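Tyrocidine synthetase 3 (Brevibacillus brevis, PDB 2JGP) probably forms peptide bonds in the assembly of the antibiotic tyrocidine, through a peptidyl carrier domain and a condensation domain from a nonribosomal peptide synthetase. Local coordinates at residues Gln141-Ile144 against Ala145-Ser149; Ser223-Asp226 against Gly227-Gly231; Leu234-Trp237 against Val238-Tyr241. All coordinates share one frame; numbering follows the deposited sequence.

Contact 1: Gln141-Ile144 against Ala145-Ser149; sequences QRLI and ARHES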
ATOM      1  N   GLN A 141     -21.518  11.952 -12.022  1.00 60.97           N
ATOM      2  CA  GLN A 141     -21.813  11.389 -13.337  1.00 61.11           C
ATOM      3  C   GLN A 141     -20.589  11.495 -14.242  1.00 61.31           C
ATOM      4  O   GLN A 141     -20.246  10.539 -14.950  1.00 61.20           O
ATOM      5  CB  GLN A 141     -23.026  12.086 -13.962  1.00 61.18           C
ATOM      6  CG  GLN A 141     -24.345  11.678 -13.297  1.00 61.26           C
ATOM      7  CD  GLN A 141     -25.550  12.449 -13.809  1.00 62.19           C
ATOM      8  OE1 GLN A 141     -26.661  11.924 -13.835  1.00 64.06           O
ATOM      9  NE2 GLN A 141     -25.340  13.691 -14.212  1.00 61.46           N
ATOM     10  N   ARG A 142     -19.922  12.645 -14.192  1.00 61.40           N
ATOM     11  CA  ARG A 142     -18.671  12.841 -14.924  1.00 61.83           C
ATOM     12  C   ARG A 142     -17.566  11.911 -14.421  1.00 61.56           C
ATOM     13  O   ARG A 142     -16.832  11.345 -15.224  1.00 61.60           O
ATOM     14  CB  ARG A 142     -18.213  14.302 -14.854  1.00 62.04           C
ATOM     15  CG  ARG A 142     -19.037  15.249 -15.724  1.00 63.66           C
ATOM     16  CD  ARG A 142     -18.373  16.611 -15.852  1.00 65.05           C
ATOM     17  NE  ARG A 142     -18.988  17.432 -16.897  1.00 66.98           N
ATOM     18  CZ  ARG A 142     -20.142  18.088 -16.780  1.00 68.15           C
ATOM     19  NH1 ARG A 142     -20.853  18.035 -15.656  1.00 69.08           N
ATOM     20  NH2 ARG A 142     -20.598  18.803 -17.803  1.00 68.83           N
ATOM     21  N   LEU A 143     -17.459  11.743 -13.101  1.00 61.51           N
ATOM     22  CA  LEU A 143     -16.478  10.818 -12.515  1.00 61.35           C
ATOM     23  C   LEU A 143     -16.692   9.402 -13.019  1.00 60.90           C
ATOM     24  O   LEU A 143     -15.734   8.705 -13.364  1.00 60.61           O
ATOM     25  CB  LEU A 143     -16.560  10.798 -10.983  1.00 61.69           C
ATOM     26  CG  LEU A 143     -15.863  11.890 -10.167  1.00 62.71           C
ATOM     27  CD1 LEU A 143     -16.040  11.563  -8.686  1.00 63.90           C
ATOM     28  CD2 LEU A 143     -14.383  12.001 -10.518  1.00 63.18           C
ATOM     29  N   ILE A 144     -17.955   8.979 -13.026  1.00 60.42           N
ATOM     30  CA  ILE A 144     -18.334   7.654 -13.509  1.00 59.97           C
ATOM     31  C   ILE A 144     -17.986   7.496 -14.989  1.00 59.87           C
ATOM     32  O   ILE A 144     -17.472   6.459 -15.393  1.00 59.40           O
ATOM     33  CB  ILE A 144     -19.837   7.383 -13.284  1.00 60.06           C
ATOM     34  CG1 ILE A 144     -20.137   7.288 -11.782  1.00 60.04           C
ATOM     35  CG2 ILE A 144     -20.259   6.090 -13.968  1.00 59.70           C
ATOM     36  CD1 ILE A 144     -21.612   7.422 -11.440  1.00 59.61           C
ATOM     37  N   ALA A 145     -18.258   8.527 -15.789  1.00 59.72           N
ATOM     38  CA  ALA A 145     -17.859   8.533 -17.202  1.00 60.02           C
ATOM     39  C   ALA A 145     -16.337   8.465 -17.365  1.00 60.13           C
ATOM     40  O   ALA A 145     -15.834   7.792 -18.268  1.00 60.19           O
ATOM     41  CB  ALA A 145     -18.404   9.775 -17.909  1.00 59.80           C
ATOM     42  N   ARG A 146     -15.617   9.158 -16.487  1.00 60.35           N
ATOM     43  CA  ARG A 146     -14.154   9.258 -16.566  1.00 60.54           C
ATOM     44  C   ARG A 146     -13.424   7.972 -16.191  1.00 60.36           C
ATOM     45  O   ARG A 146     -12.442   7.602 -16.840  1.00 60.02           O
ATOM     46  CB  ARG A 146     -13.663  10.398 -15.663  1.00 60.70           C
ATOM     47  CG  ARG A 146     -12.152  10.509 -15.505  1.00 61.12           C
ATOM     48  CD  ARG A 146     -11.805  11.773 -14.725  1.00 62.58           C
ATOM     49  NE  ARG A 146     -10.402  11.826 -14.314  1.00 62.68           N
ATOM     50  CZ  ARG A 146      -9.392  12.127 -15.127  1.00 62.50           C
ATOM     51  NH1 ARG A 146      -9.602  12.352 -16.415  1.00 62.82           N
ATOM     52  NH2 ARG A 146      -8.159  12.169 -14.648  1.00 63.11           N
ATOM     53  N   HIS A 147     -13.884   7.309 -15.134  1.00 60.70           N
ATOM     54  CA  HIS A 147     -13.162   6.181 -14.552  1.00 60.70           C
ATOM     55  C   HIS A 147     -13.842   4.855 -14.878  1.00 60.70           C
ATOM     56  O   HIS A 147     -14.926   4.577 -14.372  1.00 60.33           O
ATOM     57  CB  HIS A 147     -13.055   6.366 -13.034  1.00 60.88           C
ATOM     58  CG  HIS A 147     -12.222   7.541 -12.630  1.00 60.76           C
ATOM     59  ND1 HIS A 147     -10.868   7.612 -12.881  1.00 61.79           N
ATOM     60  CD2 HIS A 147     -12.548   8.695 -12.004  1.00 61.75           C
ATOM     61  CE1 HIS A 147     -10.397   8.759 -12.424  1.00 62.08           C
ATOM     62  NE2 HIS A 147     -11.395   9.434 -11.887  1.00 61.88           N
ATOM     63  N   GLU A 148     -13.199   4.040 -15.721  1.00 60.85           N
ATOM     64  CA  GLU A 148     -13.777   2.771 -16.173  1.00 60.80           C
ATOM     65  C   GLU A 148     -14.117   1.836 -15.026  1.00 60.70           C
ATOM     66  O   GLU A 148     -15.036   1.020 -15.147  1.00 60.79           O
ATOM     67  CB  GLU A 148     -12.844   2.030 -17.140  1.00 61.30           C
ATOM     68  CG  GLU A 148     -12.940   2.474 -18.574  1.00 62.94           C
ATOM     69  CD  GLU A 148     -12.195   1.561 -19.544  1.00 65.28           C
ATOM     70  OE1 GLU A 148     -11.451   0.652 -19.107  1.00 65.71           O
ATOM     71  OE2 GLU A 148     -12.355   1.774 -20.762  1.00 68.31           O
ATOM     72  N   SER A 149     -13.371   1.928 -13.928  1.00 60.13           N
ATOM     73  CA  SER A 149     -13.654   1.100 -12.758  1.00 59.91           C
ATOM     74  C   SER A 149     -15.053   1.376 -12.195  1.00 59.25           C
ATOM     75  O   SER A 149     -15.685   0.483 -11.634  1.00 59.36           O
ATOM     76  CB  SER A 149     -12.589   1.299 -11.680  1.00 60.00           C
ATOM     77  OG  SER A 149     -11.359   0.709 -12.087  1.00 60.78           O
TER

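Contact 2: Ser223-Asp226 against Gly227-Gly231; sequences SISD and GVSSG. With SO4 (sulfate ion), chain B.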
ATOM      1  N   SER A 223     -13.509  -3.922  -4.816  1.00 61.16           N
ATOM      2  CA  SER A 223     -13.045  -4.568  -6.056  1.00 61.22           C
ATOM      3  C   SER A 223     -12.714  -3.579  -7.179  1.00 61.19           C
ATOM      4  O   SER A 223     -12.019  -3.934  -8.136  1.00 61.46           O
ATOM      5  CB  SER A 223     -14.093  -5.568  -6.566  1.00 61.26           C
ATOM      6  OG  SER A 223     -15.312  -4.908  -6.872  1.00 61.47           O
ATOM      7  N   ILE A 224     -13.216  -2.351  -7.075  1.00 61.43           N
ATOM      8  CA  ILE A 224     -12.976  -1.321  -8.104  1.00 61.58           C
ATOM      9  C   ILE A 224     -12.322  -0.047  -7.552  1.00 61.64           C
ATOM     10  O   ILE A 224     -12.285   0.992  -8.217  1.00 61.68           O
ATOM     11  CB  ILE A 224     -14.279  -1.015  -8.908  1.00 61.68           C
ATOM     12  CG1 ILE A 224     -15.458  -0.629  -8.011  1.00 62.25           C
ATOM     13  CG2 ILE A 224     -14.673  -2.226  -9.729  1.00 61.22           C
ATOM     14  CD1 ILE A 224     -15.338   0.715  -7.361  1.00 62.83           C
ATOM     15  N   SER A 225     -11.777  -0.132  -6.345  1.00 61.58           N
ATOM     16  CA  SER A 225     -11.183   1.034  -5.702  1.00 61.64           C
ATOM     17  C   SER A 225     -10.165   0.636  -4.637  1.00 61.65           C
ATOM     18  O   SER A 225      -9.939  -0.551  -4.393  1.00 61.36           O
ATOM     19  CB  SER A 225     -12.289   1.903  -5.098  1.00 61.83           C
ATOM     20  OG  SER A 225     -11.803   3.168  -4.711  1.00 62.14           O
ATOM     21  N   ASP A 226      -9.517   1.644  -4.057  1.00 61.29           N
ATOM     22  CA  ASP A 226      -8.684   1.484  -2.867  1.00 61.36           C
ATOM     23  C   ASP A 226      -8.457   2.854  -2.219  1.00 61.75           C
ATOM     24  O   ASP A 226      -9.001   3.867  -2.686  1.00 61.42           O
ATOM     25  CB  ASP A 226      -7.364   0.719  -3.158  1.00 61.08           C
ATOM     26  CG  ASP A 226      -6.436   1.443  -4.112  1.00 61.07           C
ATOM     27  OD1 ASP A 226      -6.667   2.633  -4.413  1.00 60.14           O
ATOM     28  OD2 ASP A 226      -5.442   0.804  -4.546  1.00 61.01           O
ATOM     29  N   GLY A 227      -7.677   2.880  -1.141  1.00 61.82           N
ATOM     30  CA  GLY A 227      -7.443   4.096  -0.374  1.00 62.22           C
ATOM     31  C   GLY A 227      -6.979   5.248  -1.239  1.00 61.96           C
ATOM     32  O   GLY A 227      -7.540   6.344  -1.182  1.00 62.44           O
ATOM     33  N   VAL A 228      -5.960   4.995  -2.051  1.00 62.17           N
ATOM     34  CA  VAL A 228      -5.463   6.003  -2.984  1.00 62.30           C
ATOM     35  C   VAL A 228      -6.554   6.427  -3.979  1.00 62.29           C
ATOM     36  O   VAL A 228      -6.685   7.615  -4.266  1.00 61.73           O
ATOM     37  CB  VAL A 228      -4.202   5.516  -3.735  1.00 62.32           C
ATOM     38  CG1 VAL A 228      -3.903   6.395  -4.937  1.00 62.57           C
ATOM     39  CG2 VAL A 228      -3.004   5.477  -2.792  1.00 62.26           C
ATOM     40  N   SER A 229      -7.335   5.472  -4.493  1.00 62.43           N
ATOM     41  CA  SER A 229      -8.387   5.806  -5.464  1.00 62.41           C
ATOM     42  C   SER A 229      -9.448   6.727  -4.852  1.00 63.19           C
ATOM     43  O   SER A 229      -9.913   7.659  -5.509  1.00 63.14           O
ATOM     44  CB  SER A 229      -9.060   4.560  -6.034  1.00 62.64           C
ATOM     45  OG  SER A 229      -8.125   3.656  -6.592  1.00 60.17           O
ATOM     46  N   SER A 230      -9.817   6.477  -3.594  1.00 63.81           N
ATOM     47  CA  SER A 230     -10.771   7.338  -2.885  1.00 64.43           C
ATOM     48  C   SER A 230     -10.265   8.769  -2.767  1.00 64.12           C
ATOM     49  O   SER A 230     -11.047   9.717  -2.881  1.00 64.20           O
ATOM     50  CB  SER A 230     -11.087   6.780  -1.493  1.00 64.62           C
ATOM     51  OG  SER A 230     -11.613   5.474  -1.598  1.00 67.45           O
ATOM     52  N   GLY A 231      -8.959   8.930  -2.558  1.00 63.81           N
ATOM     53  CA  GLY A 231      -8.348  10.257  -2.529  1.00 63.66           C
ATOM     54  C   GLY A 231      -8.466  10.951  -3.873  1.00 63.37           C
ATOM     55  O   GLY A 231      -8.818  12.129  -3.943  1.00 63.15           O
TER
HETATM   56  S   SO4 B1523      -6.985   0.558   1.318  1.00 70.09           S
HETATM   57  O1  SO4 B1523      -7.491   0.234  -0.003  1.00 69.06           O
HETATM   58  O2  SO4 B1523      -6.580  -0.659   2.014  1.00 70.35           O
HETATM   59  O3  SO4 B1523      -5.830   1.439   1.179  1.00 70.60           O
HETATM   60  O4  SO4 B1523      -8.036   1.229   2.081  1.00 70.60           O

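Contact 3: Leu234-Trp237 against Val238-Tyr241; sequences LAEW and VQLY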
ATOM      1  N   LEU A 234     -12.151  11.931  -4.485  1.00 63.52           N
ATOM      2  CA  LEU A 234     -12.483  13.139  -3.719  1.00 63.58           C
ATOM      3  C   LEU A 234     -11.928  14.405  -4.371  1.00 63.55           C
ATOM      4  O   LEU A 234     -12.651  15.395  -4.542  1.00 63.09           O
ATOM      5  CB  LEU A 234     -11.953  13.035  -2.283  1.00 63.94           C
ATOM      6  CG  LEU A 234     -12.187  14.257  -1.377  1.00 64.28           C
ATOM      7  CD1 LEU A 234     -13.646  14.695  -1.367  1.00 63.76           C
ATOM      8  CD2 LEU A 234     -11.714  13.959   0.038  1.00 65.17           C
ATOM      9  N   ALA A 235     -10.639  14.377  -4.705  1.00 63.41           N
ATOM     10  CA  ALA A 235      -9.967  15.523  -5.307  1.00 63.46           C
ATOM     11  C   ALA A 235     -10.626  15.900  -6.622  1.00 63.58           C
ATOM     12  O   ALA A 235     -10.885  17.074  -6.873  1.00 63.31           O
ATOM     13  CB  ALA A 235      -8.479  15.222  -5.531  1.00 63.34           C
ATOM     14  N   GLU A 236     -10.912  14.899  -7.448  1.00 63.52           N
ATOM     15  CA  GLU A 236     -11.473  15.137  -8.775  1.00 63.90           C
ATOM     16  C   GLU A 236     -12.943  15.539  -8.724  1.00 64.11           C
ATOM     17  O   GLU A 236     -13.409  16.286  -9.583  1.00 64.22           O
ATOM     18  CB  GLU A 236     -11.271  13.920  -9.673  1.00 64.03           C
ATOM     19  CG  GLU A 236      -9.805  13.658  -9.977  1.00 64.14           C
ATOM     20  CD  GLU A 236      -9.595  12.631 -11.057  1.00 64.99           C
ATOM     21  OE1 GLU A 236     -10.577  11.988 -11.468  1.00 65.65           O
ATOM     22  OE2 GLU A 236      -8.437  12.460 -11.491  1.00 66.32           O
ATOM     23  N   TRP A 237     -13.669  15.047  -7.721  1.00 64.33           N
ATOM     24  CA  TRP A 237     -15.051  15.467  -7.506  1.00 64.48           C
ATOM     25  C   TRP A 237     -15.099  16.974  -7.219  1.00 64.35           C
ATOM     26  O   TRP A 237     -15.898  17.704  -7.812  1.00 64.18           O
ATOM     27  CB  TRP A 237     -15.691  14.686  -6.353  1.00 64.53           C
ATOM     28  CG  TRP A 237     -17.100  15.112  -6.104  1.00 65.22           C
ATOM     29  CD1 TRP A 237     -18.209  14.686  -6.765  1.00 65.12           C
ATOM     30  CD2 TRP A 237     -17.545  16.088  -5.153  1.00 65.39           C
ATOM     31  NE1 TRP A 237     -19.325  15.329  -6.280  1.00 65.82           N
ATOM     32  CE2 TRP A 237     -18.945  16.194  -5.289  1.00 65.51           C
ATOM     33  CE3 TRP A 237     -16.898  16.880  -4.197  1.00 65.62           C
ATOM     34  CZ2 TRP A 237     -19.710  17.059  -4.505  1.00 65.19           C
ATOM     35  CZ3 TRP A 237     -17.662  17.740  -3.413  1.00 65.16           C
ATOM     36  CH2 TRP A 237     -19.054  17.820  -3.575  1.00 64.93           C
ATOM     37  N   VAL A 238     -14.230  17.424  -6.314  1.00 64.33           N
ATOM     38  CA  VAL A 238     -14.101  18.842  -5.968  1.00 64.45           C
ATOM     39  C   VAL A 238     -13.762  19.696  -7.192  1.00 64.52           C
ATOM     40  O   VAL A 238     -14.347  20.767  -7.393  1.00 64.46           O
ATOM     41  CB  VAL A 238     -13.010  19.052  -4.880  1.00 64.54           C
ATOM     42  CG1 VAL A 238     -12.646  20.526  -4.737  1.00 64.49           C
ATOM     43  CG2 VAL A 238     -13.481  18.482  -3.547  1.00 64.46           C
ATOM     44  N   GLN A 239     -12.819  19.220  -8.000  1.00 64.50           N
ATOM     45  CA  GLN A 239     -12.428  19.910  -9.233  1.00 64.45           C
ATOM     46  C   GLN A 239     -13.576  19.957 -10.247  1.00 64.56           C
ATOM     47  O   GLN A 239     -13.865  21.014 -10.813  1.00 64.23           O
ATOM     48  CB  GLN A 239     -11.201  19.237  -9.862  1.00 64.34           C
ATOM     49  CG  GLN A 239      -9.895  19.516  -9.132  1.00 64.75           C
ATOM     50  CD  GLN A 239      -8.745  18.668  -9.648  1.00 65.45           C
ATOM     51  OE1 GLN A 239      -8.684  17.466  -9.391  1.00 67.46           O
ATOM     52  NE2 GLN A 239      -7.827  19.291 -10.377  1.00 67.00           N
ATOM     53  N   LEU A 240     -14.223  18.813 -10.465  1.00 64.74           N
ATOM     54  CA  LEU A 240     -15.346  18.720 -11.408  1.00 65.07           C
ATOM     55  C   LEU A 240     -16.538  19.584 -10.994  1.00 65.48           C
ATOM     56  O   LEU A 240     -17.174  20.208 -11.847  1.00 65.50           O
ATOM     57  CB  LEU A 240     -15.795  17.268 -11.586  1.00 64.93           C
ATOM     58  CG  LEU A 240     -14.835  16.382 -12.386  1.00 64.83           C
ATOM     59  CD1 LEU A 240     -15.193  14.907 -12.206  1.00 64.31           C
ATOM     60  CD2 LEU A 240     -14.813  16.772 -13.863  1.00 63.34           C
ATOM     61  N   TYR A 241     -16.831  19.625  -9.693  1.00 65.94           N
ATOM     62  CA  TYR A 241     -17.880  20.500  -9.162  1.00 66.46           C
ATOM     63  C   TYR A 241     -17.599  21.972  -9.490  1.00 67.02           C
ATOM     64  O   TYR A 241     -18.525  22.740  -9.757  1.00 67.19           O
ATOM     65  CB  TYR A 241     -18.025  20.319  -7.647  1.00 66.28           C
ATOM     66  CG  TYR A 241     -19.197  21.073  -7.040  1.00 66.02           C
ATOM     67  CD1 TYR A 241     -20.421  20.440  -6.816  1.00 65.87           C
ATOM     68  CD2 TYR A 241     -19.082  22.419  -6.687  1.00 66.08           C
ATOM     69  CE1 TYR A 241     -21.497  21.129  -6.260  1.00 65.93           C
ATOM     70  CE2 TYR A 241     -20.149  23.112  -6.133  1.00 65.95           C
ATOM     71  CZ  TYR A 241     -21.354  22.461  -5.920  1.00 65.78           C
ATOM     72  OH  TYR A 241     -22.416  23.147  -5.366  1.00 65.35           O
TER

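Contact 1: Gln141-Ile144 against Ala145-Ser149
Leu143 and His147, one helical turn apart, run side by side in the same direction, with Leu143 CD2 4.1 Å from His147 CD2. This is the tight side of the contact. The ring is swung back beside its own backbone N (chi1 -65°), which carries its CD2 to 3.5 Å from the carbonyl O of Leu143, while His147 N gives that same oxygen a hydrogen bond of 2.9 Å. Arg146 closes one ring face: its CG lies 3.8 Å above the plane of the His147 ring, over the centre, a methylene packed against an aromatic surface. The stretch is the C-terminal end of helix 133-146 in the condensation domain, whose fold is that of the chloramphenicol acetyltransferase superfamily, and His147 is the first residue to leave helical geometry. Histidine and arginine suit this end because His147 NE2 hydrogen-bonds, and Arg146 NE forms a salt bridge, to the same oxygen, OE1 of the buried Glu236, while the branched Leu143 packs on Glu236, Trp237 and Leu240 of helix 227-241. Ile144, also buried, packs on Val169 and Phe171. The other flank is looser. Ala145 N bonds to Gln141 O at 3.0 Å, and Arg146 N to Arg142 O at 2.8 Å, but the exposed side chains of Gln141 and Arg142 make no close contact with Ala145-Ser149, and the small Ala145 offers only a methyl group, 3.5 Å from Arg142 O, on a surface exposed to solvent.

Contact 2: Ser223-Asp226 against Gly227-Gly231
Ser225 and Asp226 run extended, and the chain then coils at Gly227 into helix 227-241, whose first turn is closed by Ser230 N bonding to Asp226 O at 2.9 Å, nearly in line with the carbonyl. Asp226 is the N-cap. Its CG sits between its backbone N and carbonyl carbon (chi1 64°), an otherwise crowded position that lets OD1 take the N-H of Ser229 at 2.9 Å and 157°, near the start of the helix, where amides lack a preceding turn to supply carbonyls. A short carboxylate suits an N-cap, because one methylene puts its oxygen within reach of the amides of the first turn. Ser229 OG lies 2.8 Å from the same OD1, but its proton may instead go to Gly369 O. Ser230 OG adds a longer bond of 3.3 Å to Asp226 O, approaching from above the carbonyl plane. Ser225, also buried, places OG 3.3 Å from Ser229 CB, and that hydroxyl has no polar partner in the model. Gly227 has no side chain, so a sulfate, probably from the crystallisation liquor, can come close, and Gly227 N donates to its O1 at 2.9 Å. Asp226 and Gly227 are the last two residues of the HHxxxDG signature of condensation domains. The aspartate has further partners: Arg359 makes a salt bridge to OD1, and the amides of Phe371 and Val372 bond to OD2. Gripped at both oxygens, the carboxylate probably acts chiefly as a structural clamp on the signature loop: Arg359 and the amides of Ser229, Phe371 and Val372 would balance its charge and fix its rotation.

Contact 3: Leu234-Trp237 against Val238-Tyr241
Trp237 and Tyr241, one turn apart near the C-terminal end of helix 227-241, in the condensation domain with its chloramphenicol acetyltransferase-like fold, lie side by side and point the same way, their nearest side-chain atoms being Trp237 CZ2 and Tyr241 CD1 at 4.2 Å. The six-membered ring of the indole and the phenol ring are inclined by 39°, an oblique pairing with centroids 5.6 Å apart. Both side chains leave the helix with CG opposite the backbone N (chi1 near 180° in each), and this common torsion keeps the two rings abreast. Val238 meets the tryptophan differently, crossing it at about a right angle: its CG2 rests 3.8 Å from Trp237 CE3 and also 3.3 Å from Leu234 O. A beta-branched valine fits here because one methyl, CG2, lies against both the indole and the carbonyl of the preceding turn. Leu240, on another flank, folds CG back over the turn to 3.1 Å from Glu236 O, the oxygen that accepts its N-H. Regular backbone bonds hold this first shell in place, among them Val238 N to Leu234 O at 3.1 Å. Farther out, helix 133-146 packs against the aromatic pair. Tryptophan suits the interface because its broad ring packs on Phe140 and Ala139 while NE1 still makes a weak hydrogen bond to Val136 O. Tyrosine similarly combines an apolar ring with a polar tip, its OH bonded to Glu132 N just ahead of that helix. Where these two side chains leave the helix, Tyr241 N bonds to Trp237 O at 2.8 Å, and Tyr241 CB lies 3.4 Å from the same oxygen.

From the N terminus, contact 1 comes first, rounding off the last turn of helix 133-146 and the start of the chain beyond it. After the intervening strands and helix 180-189, contact 2 turns the loop behind strand 213-220 into helix 227-241, and contact 3 spans the final turns of that same helix. Each closes only a local turn; the three stand in series, neither nested nor crossing. In space contact 1 touches both others. Leu143 CD2 packs 3.5 Å from Leu240 CD1 of contact 3, joining the two helices, and Ser149 O beside Ile224 CB brings the segment after helix 133-146 against the loop before helix 227-241. Contacts 2 and 3 share that helix without touching otherwise.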